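Local coordinates for isocitrate dehydrogenase [NAD] subunit 1 (Saccharomyces cerevisiae, PDB 3BLX), which forms, with subunit 2, the mitochondrial enzyme that oxidises isocitrate to 2-oxoglutarate with NAD+ in the citric acid cycle, and also binds RNA, at residues E[20-25]-E[31-36]; E[75-80]-E[289-294]; E[140-143]-E[147-150]. All coordinates share one frame; numbering follows the deposited sequence.

Contact 1 of 3, residues E[20-25]-E[31-36]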
ATOM      1  N   VAL E  20     -26.582  -2.035  10.700  1.00 23.32           N
ATOM      2  CA  VAL E  20     -26.345  -3.075   9.705  1.00 27.17           C
ATOM      3  C   VAL E  20     -27.085  -2.868   8.379  1.00 18.34           C
ATOM      4  O   VAL E  20     -28.215  -2.415   8.331  1.00 15.55           O
ATOM      5  CB  VAL E  20     -26.537  -4.505  10.259  1.00 22.19           C
ATOM      6  CG1 VAL E  20     -26.673  -4.467  11.778  1.00 12.86           C
ATOM      7  CG2 VAL E  20     -27.686  -5.190   9.579  1.00 18.95           C
ATOM      8  N   THR E  21     -26.395  -3.175   7.294  1.00 21.84           N
ATOM      9  CA  THR E  21     -26.978  -3.100   5.964  1.00 22.63           C
ATOM     10  C   THR E  21     -28.110  -4.118   5.807  1.00 29.91           C
ATOM     11  O   THR E  21     -27.981  -5.297   6.206  1.00 26.05           O
ATOM     12  CB  THR E  21     -25.900  -3.304   4.882  1.00 22.18           C
ATOM     13  OG1 THR E  21     -24.919  -2.283   5.013  1.00 21.58           O
ATOM     14  CG2 THR E  21     -26.478  -3.210   3.469  1.00 17.51           C
ATOM     15  N   LEU E  22     -29.230  -3.654   5.259  1.00 23.66           N
ATOM     16  CA  LEU E  22     -30.354  -4.536   4.984  1.00 30.80           C
ATOM     17  C   LEU E  22     -30.684  -4.435   3.508  1.00 31.63           C
ATOM     18  O   LEU E  22     -30.994  -3.353   3.003  1.00 28.27           O
ATOM     19  CB  LEU E  22     -31.577  -4.147   5.818  1.00 24.34           C
ATOM     20  CG  LEU E  22     -32.732  -5.133   5.703  1.00 27.29           C
ATOM     21  CD1 LEU E  22     -32.250  -6.502   6.026  1.00 36.01           C
ATOM     22  CD2 LEU E  22     -33.779  -4.755   6.657  1.00 31.53           C
ATOM     23  N   ILE E  23     -30.593  -5.556   2.807  1.00 20.93           N
ATOM     24  CA  ILE E  23     -30.904  -5.594   1.382  1.00 22.66           C
ATOM     25  C   ILE E  23     -32.024  -6.597   1.205  1.00 28.89           C
ATOM     26  O   ILE E  23     -31.769  -7.805   1.154  1.00 31.66           O
ATOM     27  CB  ILE E  23     -29.693  -6.077   0.570  1.00 24.88           C
ATOM     28  CG1 ILE E  23     -28.498  -5.151   0.748  1.00 26.37           C
ATOM     29  CG2 ILE E  23     -30.027  -6.176  -0.892  1.00 28.80           C
ATOM     30  CD1 ILE E  23     -27.168  -5.779   0.352  1.00 17.48           C
ATOM     31  N   PRO E  24     -33.277  -6.116   1.114  1.00 34.53           N
ATOM     32  CA  PRO E  24     -34.441  -7.002   1.232  1.00 26.73           C
ATOM     33  C   PRO E  24     -34.645  -7.881   0.001  1.00 27.07           C
ATOM     34  O   PRO E  24     -35.019  -9.028   0.126  1.00 37.94           O
ATOM     35  CB  PRO E  24     -35.605  -6.025   1.406  1.00 22.07           C
ATOM     36  CG  PRO E  24     -34.968  -4.696   1.701  1.00 27.04           C
ATOM     37  CD  PRO E  24     -33.696  -4.719   0.948  1.00 37.14           C
ATOM     38  N   GLY E  25     -34.377  -7.362  -1.180  1.00 28.55           N
ATOM     39  CA  GLY E  25     -34.555  -8.169  -2.369  1.00 46.33           C
ATOM     40  C   GLY E  25     -35.871  -7.908  -3.066  1.00 46.93           C
ATOM     41  O   GLY E  25     -36.369  -6.791  -3.070  1.00 39.06           O
ATOM     42  N   GLU E  31     -40.994  -9.796   2.143  1.00 43.86           N
ATOM     43  CA  GLU E  31     -41.875 -10.439   3.122  1.00 36.90           C
ATOM     44  C   GLU E  31     -41.033 -11.071   4.223  1.00 41.22           C
ATOM     45  O   GLU E  31     -41.266 -10.817   5.393  1.00 34.62           O
ATOM     46  CB  GLU E  31     -42.772 -11.514   2.488  1.00 47.66           C
ATOM     47  CG  GLU E  31     -43.828 -11.037   1.486  1.00 57.14           C
ATOM     48  CD  GLU E  31     -44.531 -12.197   0.760  1.00 82.81           C
ATOM     49  OE1 GLU E  31     -45.020 -11.982  -0.373  1.00 73.79           O
ATOM     50  OE2 GLU E  31     -44.587 -13.323   1.316  1.00 85.88           O
ATOM     51  N   ILE E  32     -40.051 -11.898   3.861  1.00 34.28           N
ATOM     52  CA  ILE E  32     -39.274 -12.584   4.895  1.00 36.27           C
ATOM     53  C   ILE E  32     -38.335 -11.625   5.642  1.00 38.88           C
ATOM     54  O   ILE E  32     -38.041 -11.797   6.815  1.00 30.76           O
ATOM     55  CB  ILE E  32     -38.497 -13.780   4.345  1.00 30.28           C
ATOM     56  CG1 ILE E  32     -37.387 -13.307   3.413  1.00 39.25           C
ATOM     57  CG2 ILE E  32     -39.417 -14.747   3.641  1.00 27.62           C
ATOM     58  CD1 ILE E  32     -36.709 -14.423   2.676  1.00 30.76           C
ATOM     59  N   THR E  33     -37.864 -10.608   4.951  1.00 32.98           N
ATOM     60  CA  THR E  33     -37.068  -9.579   5.582  1.00 33.55           C
ATOM     61  C   THR E  33     -37.885  -8.823   6.632  1.00 43.58           C
ATOM     62  O   THR E  33     -37.379  -8.493   7.723  1.00 33.79           O
ATOM     63  CB  THR E  33     -36.583  -8.588   4.542  1.00 33.15           C
ATOM     64  OG1 THR E  33     -35.248  -8.930   4.185  1.00 28.67           O
ATOM     65  CG2 THR E  33     -36.630  -7.168   5.086  1.00 43.28           C
ATOM     66  N   ASP E  34     -39.150  -8.549   6.308  1.00 37.18           N
ATOM     67  CA  ASP E  34     -40.034  -7.839   7.231  1.00 41.14           C
ATOM     68  C   ASP E  34     -40.376  -8.669   8.471  1.00 33.21           C
ATOM     69  O   ASP E  34     -40.498  -8.142   9.576  1.00 36.38           O
ATOM     70  CB  ASP E  34     -41.290  -7.345   6.526  1.00 30.64           C
ATOM     71  CG  ASP E  34     -41.005  -6.177   5.572  1.00 67.05           C
ATOM     72  OD1 ASP E  34     -39.890  -5.604   5.627  1.00 70.96           O
ATOM     73  OD2 ASP E  34     -41.894  -5.830   4.763  1.00 64.17           O
ATOM     74  N   SER E  35     -40.498  -9.973   8.287  1.00 27.23           N
ATOM     75  CA  SER E  35     -40.580 -10.888   9.409  1.00 23.27           C
ATOM     76  C   SER E  35     -39.450 -10.646  10.426  1.00 37.25           C
ATOM     77  O   SER E  35     -39.706 -10.495  11.616  1.00 39.04           O
ATOM     78  CB  SER E  35     -40.589 -12.324   8.892  1.00 30.88           C
ATOM     79  OG  SER E  35     -40.409 -13.249   9.938  1.00 45.57           O
ATOM     80  N   VAL E  36     -38.207 -10.581   9.948  1.00 36.67           N
ATOM     81  CA  VAL E  36     -37.066 -10.333  10.817  1.00 33.83           C
ATOM     82  C   VAL E  36     -37.147  -8.940  11.447  1.00 33.08           C
ATOM     83  O   VAL E  36     -37.017  -8.804  12.638  1.00 31.33           O
ATOM     84  CB  VAL E  36     -35.729 -10.497  10.069  1.00 28.69           C
ATOM     85  CG1 VAL E  36     -34.606  -9.851  10.862  1.00 24.10           C
ATOM     86  CG2 VAL E  36     -35.422 -11.960   9.851  1.00 32.04           C
TER
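Thr33 meets the strand through both branches of its side chain, and two residues, Leu22 and Pro24, receive it. Thr33 CG2 lies 4.0 Å from Pro24 CB and makes a second touch at the end of the leucine, where Leu22 CD2 and Thr33 CG2 are 4.1 Å apart; these two side chains reach out from strand and helix and meet tip to tip. The hydroxyl branch stays with the proline: Thr33 OG1 comes to 3.6 Å from Pro24 CA. Backbone and side chain are therefore both engaged at Pro24, and here the main chains draw close, with 5.7 Å between Pro24 CA and Thr33 CA. Two residues earlier on the strand, Leu22 spans a wider gap with its full length. Its CG stands anti to the backbone N (chi1 -173°), which carries CD2 out to the threonine methyl.

Around this first shell, Leu22 also packs on Trp49 and Leu77, side chains of the strands that flank it, both parallel to it, in the mixed sheet. Further along helix 27-42, Val36 reaches Leu77 on the sheet and Met291 on helix 289-302. The two segments are the first strand and the helix of a beta-alpha-beta unit, strand 17-25, helix 27-42, strand 47-51, and the chain needs only five residues to pass from one segment to the other.

No hydrogen bond or salt bridge links 20-25 to 31-36. The helix is seated on the sheet here by van der Waals contact between buried groups, so its fit depends on shape rather than on the directional demands of polar partners.

Contact 2 of 3, residues E[75-80]-E[289-294]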
ATOM      1  N   ILE E  75     -21.303  -5.396   8.159  1.00 20.64           N
ATOM      2  CA  ILE E  75     -22.235  -6.492   8.395  1.00 22.70           C
ATOM      3  C   ILE E  75     -23.521  -6.265   7.610  1.00 23.33           C
ATOM      4  O   ILE E  75     -24.045  -5.147   7.542  1.00 24.62           O
ATOM      5  CB  ILE E  75     -22.568  -6.619   9.897  1.00 20.18           C
ATOM      6  CG1 ILE E  75     -21.283  -6.809  10.671  1.00 38.19           C
ATOM      7  CG2 ILE E  75     -23.394  -7.854  10.144  1.00 21.56           C
ATOM      8  CD1 ILE E  75     -20.511  -8.069  10.243  1.00 29.54           C
ATOM      9  N   GLY E  76     -24.053  -7.326   7.029  1.00 17.58           N
ATOM     10  CA  GLY E  76     -25.272  -7.188   6.248  1.00 18.43           C
ATOM     11  C   GLY E  76     -26.242  -8.342   6.351  1.00 18.51           C
ATOM     12  O   GLY E  76     -25.861  -9.478   6.614  1.00 18.14           O
ATOM     13  N   LEU E  77     -27.515  -8.036   6.145  1.00 22.42           N
ATOM     14  CA  LEU E  77     -28.560  -9.051   6.094  1.00 21.55           C
ATOM     15  C   LEU E  77     -29.206  -8.890   4.739  1.00 19.25           C
ATOM     16  O   LEU E  77     -29.622  -7.800   4.361  1.00 21.59           O
ATOM     17  CB  LEU E  77     -29.597  -8.851   7.208  1.00 22.58           C
ATOM     18  CG  LEU E  77     -30.206 -10.106   7.844  1.00 30.81           C
ATOM     19  CD1 LEU E  77     -31.647  -9.881   8.167  1.00 25.62           C
ATOM     20  CD2 LEU E  77     -30.120 -11.263   6.938  1.00 31.02           C
ATOM     21  N   LYS E  78     -29.288  -9.982   4.012  1.00 16.74           N
ATOM     22  CA  LYS E  78     -29.691  -9.920   2.635  1.00 25.02           C
ATOM     23  C   LYS E  78     -30.823 -10.903   2.346  1.00 27.60           C
ATOM     24  O   LYS E  78     -30.747 -12.056   2.731  1.00 29.85           O
ATOM     25  CB  LYS E  78     -28.462 -10.180   1.761  1.00 23.81           C
ATOM     26  CG  LYS E  78     -28.727 -10.612   0.356  1.00 25.38           C
ATOM     27  CD  LYS E  78     -27.485 -10.412  -0.480  1.00 39.46           C
ATOM     28  CE  LYS E  78     -27.328 -11.503  -1.560  1.00 61.48           C
ATOM     29  NZ  LYS E  78     -28.604 -11.818  -2.273  1.00 50.76           N
ATOM     30  N   GLY E  79     -31.873 -10.425   1.671  1.00 26.79           N
ATOM     31  CA  GLY E  79     -32.972 -11.274   1.223  1.00 40.23           C
ATOM     32  C   GLY E  79     -32.717 -11.946  -0.123  1.00 45.75           C
ATOM     33  O   GLY E  79     -31.568 -12.177  -0.507  1.00 65.41           O
ATOM     34  N   LEU E  80     -33.776 -12.267  -0.854  1.00 52.39           N
ATOM     35  CA  LEU E  80     -33.604 -12.968  -2.121  1.00 56.57           C
ATOM     36  C   LEU E  80     -34.161 -12.208  -3.305  1.00 52.43           C
ATOM     37  O   LEU E  80     -35.107 -11.452  -3.159  1.00 48.03           O
ATOM     38  CB  LEU E  80     -34.309 -14.319  -2.096  1.00 64.47           C
ATOM     39  CG  LEU E  80     -33.781 -15.416  -1.198  1.00 77.35           C
ATOM     40  CD1 LEU E  80     -32.274 -15.241  -1.012  1.00 64.11           C
ATOM     41  CD2 LEU E  80     -34.540 -15.384   0.118  1.00 74.37           C
ATOM     42  N   THR E 289     -38.377 -18.779   8.017  1.00 24.34           N
ATOM     43  CA  THR E 289     -37.428 -19.476   8.890  1.00 34.51           C
ATOM     44  C   THR E 289     -35.934 -19.298   8.522  1.00 33.30           C
ATOM     45  O   THR E 289     -35.110 -19.010   9.386  1.00 28.76           O
ATOM     46  CB  THR E 289     -37.778 -20.994   8.986  1.00 33.13           C
ATOM     47  OG1 THR E 289     -39.091 -21.136   9.512  1.00 29.06           O
ATOM     48  CG2 THR E 289     -36.833 -21.722   9.881  1.00 27.94           C
ATOM     49  N   ALA E 290     -35.603 -19.474   7.245  1.00 25.14           N
ATOM     50  CA  ALA E 290     -34.230 -19.397   6.774  1.00 24.61           C
ATOM     51  C   ALA E 290     -33.682 -18.014   7.013  1.00 23.08           C
ATOM     52  O   ALA E 290     -32.589 -17.866   7.511  1.00 27.40           O
ATOM     53  CB  ALA E 290     -34.128 -19.774   5.290  1.00 19.89           C
ATOM     54  N   MET E 291     -34.452 -17.001   6.659  1.00 22.02           N
ATOM     55  CA  MET E 291     -34.076 -15.617   6.941  1.00 26.76           C
ATOM     56  C   MET E 291     -33.918 -15.347   8.453  1.00 29.44           C
ATOM     57  O   MET E 291     -32.949 -14.749   8.871  1.00 24.75           O
ATOM     58  CB  MET E 291     -35.085 -14.645   6.328  1.00 15.97           C
ATOM     59  CG  MET E 291     -34.628 -13.249   6.336  1.00 33.12           C
ATOM     60  SD  MET E 291     -33.096 -13.075   5.436  1.00 30.36           S
ATOM     61  CE  MET E 291     -33.654 -13.301   3.761  1.00 47.38           C
ATOM     62  N   ILE E 292     -34.854 -15.817   9.265  1.00 27.48           N
ATOM     63  CA  ILE E 292     -34.773 -15.603  10.687  1.00 29.17           C
ATOM     64  C   ILE E 292     -33.544 -16.286  11.306  1.00 34.71           C
ATOM     65  O   ILE E 292     -32.817 -15.682  12.100  1.00 30.55           O
ATOM     66  CB  ILE E 292     -36.053 -16.096  11.397  1.00 34.24           C
ATOM     67  CG1 ILE E 292     -37.296 -15.429  10.786  1.00 38.72           C
ATOM     68  CG2 ILE E 292     -35.973 -15.806  12.903  1.00 25.27           C
ATOM     69  CD1 ILE E 292     -38.639 -15.957  11.317  1.00 22.21           C
ATOM     70  N   LEU E 293     -33.332 -17.551  10.959  1.00 26.41           N
ATOM     71  CA  LEU E 293     -32.189 -18.291  11.457  1.00 34.67           C
ATOM     72  C   LEU E 293     -30.859 -17.676  10.990  1.00 35.45           C
ATOM     73  O   LEU E 293     -29.873 -17.654  11.725  1.00 29.29           O
ATOM     74  CB  LEU E 293     -32.281 -19.757  11.036  1.00 32.31           C
ATOM     75  CG  LEU E 293     -33.425 -20.497  11.723  1.00 34.91           C
ATOM     76  CD1 LEU E 293     -33.420 -21.971  11.374  1.00 22.21           C
ATOM     77  CD2 LEU E 293     -33.323 -20.303  13.220  1.00 19.74           C
ATOM     78  N   SER E 294     -30.832 -17.186   9.762  1.00 28.34           N
ATOM     79  CA  SER E 294     -29.655 -16.506   9.271  1.00 32.55           C
ATOM     80  C   SER E 294     -29.474 -15.258  10.109  1.00 28.46           C
ATOM     81  O   SER E 294     -28.363 -14.888  10.442  1.00 23.93           O
ATOM     82  CB  SER E 294     -29.832 -16.129   7.797  1.00 29.31           C
ATOM     83  OG  SER E 294     -29.828 -17.291   6.994  1.00 26.28           O
TER
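Met291 does nearly all the work from the helix side, laying its thioether against the strand at Leu77, Lys78 and Gly79. The denser part is at its end, where the methyl meets several partners: Met291 CE lies 3.3 Å from Gly79 CA and equally near the carbonyl Lys78 O. Bends at chi2 (59°) and chi3 (71°) fold the chain so that the methyl arrives at the backbone, while the sulfur stays further back, with Met291 SD 3.8 Å from Leu77 CD2. Gly79 offers bare main chain to the methyl. Replacing this methionine by an alanine is likely to open a gap over Lys78 O and Gly79 CA and leave the Leu77 methyl without its sulfur neighbour.

Toward Leu80 the packing is looser, though still buried. Leu80 CD2 is 4.3 Å from Met291 CE, and this leucine is poorly ordered. Ser294 turns its CB toward the strand, but Ser294 OG bonds to Ala290 O of its own helix at 2.9 Å and also to Gly259 N; the backbone N of Ser294 reaches Ala290 O from the opposite face of the carbonyl. Lys78 sets off away from the helix, and its NZ forms a salt bridge with Asp86; its side chain is about 10 Å from those of Arg98 and of Arg129, both probably substrate-binding.

This is a helix packed antiparallel on a strand of an alpha/beta sheet, the segment axes at 175° and 9.6 Å apart at closest approach. The strand lies between 17-25 and 267-269, and helix 289-302 is flanked by helices 27-42 and 306-320, where Val315 meets Ile292 and Leu293.

Contact 3 of 3, residues E[140-143]-E[147-150]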
ATOM      1  N   GLU E 140     -15.113 -17.469 -20.736  1.00 43.55           N
ATOM      2  CA  GLU E 140     -15.722 -18.355 -21.715  1.00 37.89           C
ATOM      3  C   GLU E 140     -15.727 -17.660 -23.038  1.00 35.53           C
ATOM      4  O   GLU E 140     -15.935 -16.442 -23.093  1.00 27.23           O
ATOM      5  CB  GLU E 140     -17.137 -18.731 -21.320  1.00 39.19           C
ATOM      6  CG  GLU E 140     -17.232 -19.859 -20.294  1.00 64.01           C
ATOM      7  CD  GLU E 140     -18.680 -20.292 -20.043  1.00 96.53           C
ATOM      8  OE1 GLU E 140     -18.917 -21.478 -19.690  1.00 89.16           O
ATOM      9  OE2 GLU E 140     -19.586 -19.438 -20.202  1.00 84.27           O
ATOM     10  N   HIS E 141     -15.469 -18.414 -24.104  1.00 32.98           N
ATOM     11  CA  HIS E 141     -15.463 -17.801 -25.420  1.00 40.59           C
ATOM     12  C   HIS E 141     -15.920 -18.768 -26.485  1.00 40.60           C
ATOM     13  O   HIS E 141     -15.739 -19.984 -26.356  1.00 38.89           O
ATOM     14  CB  HIS E 141     -14.094 -17.156 -25.742  1.00 26.69           C
ATOM     15  CG  HIS E 141     -12.992 -18.137 -25.983  1.00 45.18           C
ATOM     16  ND1 HIS E 141     -12.363 -18.254 -27.205  1.00 46.41           N
ATOM     17  CD2 HIS E 141     -12.411 -19.051 -25.167  1.00 44.31           C
ATOM     18  CE1 HIS E 141     -11.450 -19.207 -27.133  1.00 55.16           C
ATOM     19  NE2 HIS E 141     -11.462 -19.710 -25.910  1.00 48.74           N
ATOM     20  N   GLU E 142     -16.557 -18.206 -27.512  1.00 46.67           N
ATOM     21  CA  GLU E 142     -16.868 -18.927 -28.736  1.00 57.52           C
ATOM     22  C   GLU E 142     -16.018 -18.323 -29.848  1.00 59.16           C
ATOM     23  O   GLU E 142     -16.345 -17.260 -30.387  1.00 49.56           O
ATOM     24  CB  GLU E 142     -18.354 -18.803 -29.076  1.00 40.50           C
ATOM     25  CG  GLU E 142     -18.846 -19.861 -30.091  1.00 69.00           C
ATOM     26  CD  GLU E 142     -20.376 -19.928 -30.203  1.00 79.54           C
ATOM     27  OE1 GLU E 142     -21.055 -19.205 -29.444  1.00 67.64           O
ATOM     28  OE2 GLU E 142     -20.895 -20.702 -31.051  1.00 73.20           O
ATOM     29  N   SER E 143     -14.914 -18.984 -30.174  1.00 52.43           N
ATOM     30  CA  SER E 143     -13.974 -18.402 -31.121  1.00 61.47           C
ATOM     31  C   SER E 143     -14.128 -18.961 -32.530  1.00 65.95           C
ATOM     32  O   SER E 143     -13.910 -18.233 -33.505  1.00 68.71           O
ATOM     33  CB  SER E 143     -12.532 -18.503 -30.602  1.00 61.61           C
ATOM     34  OG  SER E 143     -12.210 -17.374 -29.787  1.00 66.29           O
ATOM     35  N   VAL E 147     -18.469 -23.800 -31.064  1.00 45.67           N
ATOM     36  CA  VAL E 147     -17.516 -24.334 -30.099  1.00 44.00           C
ATOM     37  C   VAL E 147     -17.301 -23.376 -28.934  1.00 51.05           C
ATOM     38  O   VAL E 147     -16.768 -22.274 -29.111  1.00 43.94           O
ATOM     39  CB  VAL E 147     -16.167 -24.640 -30.728  1.00 47.60           C
ATOM     40  CG1 VAL E 147     -15.196 -25.100 -29.647  1.00 42.43           C
ATOM     41  CG2 VAL E 147     -16.316 -25.707 -31.794  1.00 41.68           C
ATOM     42  N   VAL E 148     -17.730 -23.790 -27.741  1.00 44.52           N
ATOM     43  CA  VAL E 148     -17.544 -22.959 -26.549  1.00 41.65           C
ATOM     44  C   VAL E 148     -16.460 -23.500 -25.638  1.00 40.54           C
ATOM     45  O   VAL E 148     -16.424 -24.700 -25.340  1.00 43.48           O
ATOM     46  CB  VAL E 148     -18.832 -22.811 -25.753  1.00 44.17           C
ATOM     47  CG1 VAL E 148     -18.544 -22.178 -24.417  1.00 37.73           C
ATOM     48  CG2 VAL E 148     -19.824 -21.978 -26.541  1.00 34.21           C
ATOM     49  N   GLU E 149     -15.559 -22.609 -25.229  1.00 32.53           N
ATOM     50  CA  GLU E 149     -14.401 -23.009 -24.435  1.00 43.51           C
ATOM     51  C   GLU E 149     -14.384 -22.295 -23.085  1.00 33.12           C
ATOM     52  O   GLU E 149     -14.572 -21.089 -23.013  1.00 26.70           O
ATOM     53  CB  GLU E 149     -13.092 -22.747 -25.190  1.00 36.29           C
ATOM     54  CG  GLU E 149     -11.925 -23.581 -24.670  1.00 42.84           C
ATOM     55  CD  GLU E 149     -10.649 -23.334 -25.448  1.00 64.05           C
ATOM     56  OE1 GLU E 149     -10.146 -22.201 -25.323  1.00 49.74           O
ATOM     57  OE2 GLU E 149     -10.158 -24.253 -26.171  1.00 56.69           O
ATOM     58  N   SER E 150     -14.167 -23.055 -22.019  1.00 36.80           N
ATOM     59  CA  SER E 150     -14.101 -22.500 -20.681  1.00 28.04           C
ATOM     60  C   SER E 150     -12.681 -22.575 -20.150  1.00 31.95           C
ATOM     61  O   SER E 150     -12.022 -23.606 -20.273  1.00 27.23           O
ATOM     62  CB  SER E 150     -14.997 -23.281 -19.723  1.00 38.32           C
ATOM     63  OG  SER E 150     -16.355 -23.231 -20.120  1.00 66.11           O
TER
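His141 and Glu149 face each other as a hydrogen-bonded pair of an antiparallel hairpin, with two backbone bonds between them: His141 N to Glu149 O at 3.0 Å, and Glu149 N to His141 O at 2.9 Å. From CB outward, the histidine rises on the face that also carries Glu149, and CG sits between the backbone N and the carbonyl carbon (chi1 71°), which swings the ring over toward the partner strand. His141 CD2 then passes 3.8 Å from Glu149 CB. At the tip, His141 NE2 points to Glu149 OE1 at 2.9 Å, with ring and carboxylate planes 69° apart; this bond is somewhat doubtful, because that oxygen lies too close to its counterpart on another copy of this subunit. On the ring's other nitrogen-bearing edge, His141 ND1 is hydrogen-bonded to Ser143 OG at 2.7 Å. The Ser143 bond limits the ring's rotation, and the Glu149 bond, if real, would do so too.

The opposite face of the hairpin carries Glu140 and Ser150, a non-hydrogen-bonded pair joined by a weak bond from Ser150 OG to Glu140 OE1 at 3.1 Å.

Strand 147-155 has a second neighbour: residues 147-150 pair antiparallel with a strand of an IDH2 subunit, so the sheet continues across the interface. A different IDH2 chain packs its Ile145 on His141. Such a shared hairpin is consistent with the clasp region through which subunits of this family interlock.

How the contacts relate
Contacts 1 and 2 are neighbours, their centres 7 Å apart, and belong to one alpha/beta domain. Strands 17-25 and 75-80 lie side by side in the large mixed sheet, where Ile23 O and Gly79 N, 2.7 Å apart, probably share a hydrogen bond, and the two helices also meet, Ile32 CD1 packing on Met291 CE. Contact 3 is remote, its centre 39 Å from that of contact 1 and 37 Å from that of contact 2. Along the chain, contact 1 is complete before strand 75-80 begins; the 140-150 hairpin follows, and only then does helix 289-302 return to that strand. The first two contacts thus help build the subunit's interior, while the third forms part of the junction with other subunits.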